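Local coordinates for polymerase cofactor VP35 (Reston ebolavirus, PDB 3L2A), which probably binds double-stranded RNA through its interferon inhibitory domain, helping the virus evade the host interferon response, and serves as a cofactor of the viral polymerase, at residues Q33-I38 with P74-V79. Residues are numbered along the deposited sequence; the frame is centred on the assembly and turned at random.
Sequences QVICKI and PIFQDV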
loop_
_atom_site.group_PDB
_atom_site.type_symbol
_atom_site.label_atom_id
_atom_site.label_comp_id
_atom_site.label_asym_id
_atom_site.label_seq_id
_atom_site.Cartn_x
_atom_site.Cartn_y
_atom_site.Cartn_z
ATOM N N GLN A 33 0.812 -1.234 4.599
ATOM C CA GLN A 33 0.240 -2.518 5.044
ATOM C C GLN A 33 0.013 -3.496 3.890
ATOM O O GLN A 33 0.299 -4.700 4.016
ATOM C CB GLN A 33 -1.066 -2.275 5.788
ATOM C CG GLN A 33 -0.863 -1.401 6.986
ATOM C CD GLN A 33 -2.180 -0.942 7.572
ATOM O OE1 GLN A 33 -3.084 -1.748 7.790
ATOM N NE2 GLN A 33 -2.287 0.351 7.845
ATOM N N VAL A 34 -0.484 -2.970 2.779
ATOM C CA VAL A 34 -0.788 -3.763 1.583
ATOM C C VAL A 34 0.516 -4.337 1.033
ATOM O O VAL A 34 0.599 -5.522 0.728
ATOM C CB VAL A 34 -1.515 -2.906 0.521
ATOM C CG1 VAL A 34 -1.524 -3.600 -0.862
ATOM C CG2 VAL A 34 -2.985 -2.548 0.982
ATOM N N ILE A 35 1.534 -3.489 0.942
ATOM C CA ILE A 35 2.857 -3.905 0.401
ATOM C C ILE A 35 3.493 -4.920 1.315
ATOM O O ILE A 35 4.046 -5.934 0.849
ATOM C CB ILE A 35 3.752 -2.660 0.249
ATOM C CG1 ILE A 35 3.265 -1.844 -0.969
ATOM C CG2 ILE A 35 5.247 -3.026 0.137
ATOM C CD1 ILE A 35 4.003 -0.460 -1.122
ATOM N N CYS A 36 3.455 -4.668 2.626
ATOM C CA CYS A 36 4.088 -5.617 3.542
ATOM C C CYS A 36 3.387 -6.981 3.574
ATOM O O CYS A 36 4.052 -8.006 3.703
ATOM C CB CYS A 36 4.232 -5.057 4.957
ATOM S SG CYS A 36 5.417 -3.750 5.035
ATOM N N LYS A 37 2.062 -6.993 3.506
ATOM C CA LYS A 37 1.335 -8.273 3.421
ATOM C C LYS A 37 1.700 -9.042 2.141
ATOM O O LYS A 37 2.010 -10.244 2.182
ATOM C CB LYS A 37 -0.182 -8.028 3.480
ATOM C CG LYS A 37 -0.945 -9.333 3.460
ATOM C CD LYS A 37 -2.396 -9.171 3.884
ATOM C CE LYS A 37 -2.959 -10.530 4.307
ATOM N NZ LYS A 37 -2.635 -11.600 3.333
ATOM N N ILE A 38 1.689 -8.350 1.002
ATOM C CA ILE A 38 1.995 -9.015 -0.265
ATOM C C ILE A 38 3.470 -9.480 -0.233
ATOM O O ILE A 38 3.809 -10.597 -0.629
ATOM C CB ILE A 38 1.681 -8.083 -1.458
ATOM C CG1 ILE A 38 0.160 -8.012 -1.648
ATOM C CG2 ILE A 38 2.372 -8.596 -2.718
ATOM C CD1 ILE A 38 -0.290 -6.780 -2.431
ATOM N N PRO A 74 7.624 -6.655 -9.720
ATOM C CA PRO A 74 6.618 -7.365 -10.510
ATOM C C PRO A 74 5.398 -7.890 -9.800
ATOM O O PRO A 74 4.322 -7.968 -10.426
ATOM C CB PRO A 74 7.401 -8.561 -11.073
ATOM C CG PRO A 74 8.734 -8.060 -11.262
ATOM C CD PRO A 74 8.989 -7.133 -10.059
ATOM N N ILE A 75 5.544 -8.292 -8.538
ATOM C CA ILE A 75 4.414 -8.876 -7.790
ATOM C C ILE A 75 3.196 -7.957 -7.753
ATOM O O ILE A 75 2.077 -8.438 -7.703
ATOM C CB ILE A 75 4.806 -9.300 -6.331
ATOM C CG1 ILE A 75 3.764 -10.247 -5.720
ATOM C CG2 ILE A 75 5.085 -8.090 -5.410
ATOM C CD1 ILE A 75 3.714 -11.597 -6.398
ATOM N N PHE A 76 3.423 -6.647 -7.822
ATOM C CA PHE A 76 2.336 -5.669 -7.720
ATOM C C PHE A 76 1.564 -5.508 -9.004
ATOM O O PHE A 76 0.529 -4.861 -9.027
ATOM C CB PHE A 76 2.838 -4.339 -7.134
ATOM C CG PHE A 76 3.345 -4.497 -5.749
ATOM C CD1 PHE A 76 2.457 -4.758 -4.710
ATOM C CD2 PHE A 76 4.720 -4.443 -5.477
ATOM C CE1 PHE A 76 2.908 -4.935 -3.410
ATOM C CE2 PHE A 76 5.177 -4.628 -4.178
ATOM C CZ PHE A 76 4.287 -4.871 -3.155
ATOM N N GLN A 77 2.057 -6.162 -10.050
ATOM C CA GLN A 77 1.306 -6.354 -11.276
ATOM C C GLN A 77 0.615 -7.727 -11.279
ATOM O O GLN A 77 -0.411 -7.898 -11.930
ATOM C CB GLN A 77 2.231 -6.184 -12.489
ATOM C CG GLN A 77 2.544 -4.727 -12.768
ATOM C CD GLN A 77 3.877 -4.539 -13.443
ATOM O OE1 GLN A 77 4.916 -4.964 -12.920
ATOM N NE2 GLN A 77 3.866 -3.896 -14.609
ATOM N N ASP A 78 1.185 -8.682 -10.537
ATOM C CA ASP A 78 0.734 -10.080 -10.500
ATOM C C ASP A 78 -0.497 -10.241 -9.582
ATOM O O ASP A 78 -1.254 -11.199 -9.722
ATOM C CB ASP A 78 1.834 -11.033 -9.950
ATOM C CG ASP A 78 3.146 -11.098 -10.806
ATOM O OD1 ASP A 78 3.164 -10.717 -12.006
ATOM O OD2 ASP A 78 4.176 -11.586 -10.243
ATOM N N VAL A 79 -0.655 -9.348 -8.604
ATOM C CA VAL A 79 -1.633 -9.536 -7.517
ATOM C C VAL A 79 -2.594 -8.341 -7.494
ATOM O O VAL A 79 -2.147 -7.207 -7.664
ATOM C CB VAL A 79 -0.885 -9.645 -6.147
ATOM C CG1 VAL A 79 -1.825 -9.580 -4.976
ATOM C CG2 VAL A 79 -0.069 -10.932 -6.075
#
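Ile38 on helix 27-41 meets Ile75, Phe76 and Val79 of the short helix 75-78 and the residue that follows it. No hydrogen bond spans the contact, which is entirely apolar. Ile38 points toward the short helix and touches it at every side-chain carbon. Its CB lies 3.9 Å from Phe76 CE1. From there the two branches part. CG2, anti to the backbone N, runs to Ile75 and sits 3.7 Å from Ile75 CG1. It also rests against the Phe76 ring, with CE1 of Phe76 at 3.8 Å. CG1 of Ile38 takes the other direction, beside the backbone N (chi1 -75°), and comes to Val79 CG1 at 4.2 Å. At the tip, CD1 of Ile38 reaches Val79 CG1 at 4.1 Å, and the two side chains meet end to end. The same methyl, Ile38 CD1, lies 3.8 Å from Phe76 CE1 and also comes near Phe76 CD1. CB, CG2 and CD1 of Ile38 thus all approach Phe76 CE1 from the same side.

Phe76 brings the far end of its ring to helix 27-41. Its CZ meets both CG1 and CG2 of Ile35, each at 3.9 Å, and the two side chains cross at about a right angle. On one face of the ring, toward the rim, lies CG2 of the adjacent Ile75, 3.6 Å above the plane. Ile75 therefore packs on both Phe76 and Ile38.

Ile48 of helix 45-57 touches both Ile35 and Phe76. Helix 62-72 adds Leu66 against Ile35 and Ile69 against Phe76, while Ile109 from a loop reaches Ile38. This is hydrophobic core packing between helices in the helical part of the VP35 interferon inhibitory domain, which joins a helical bundle to a small mixed beta-sheet.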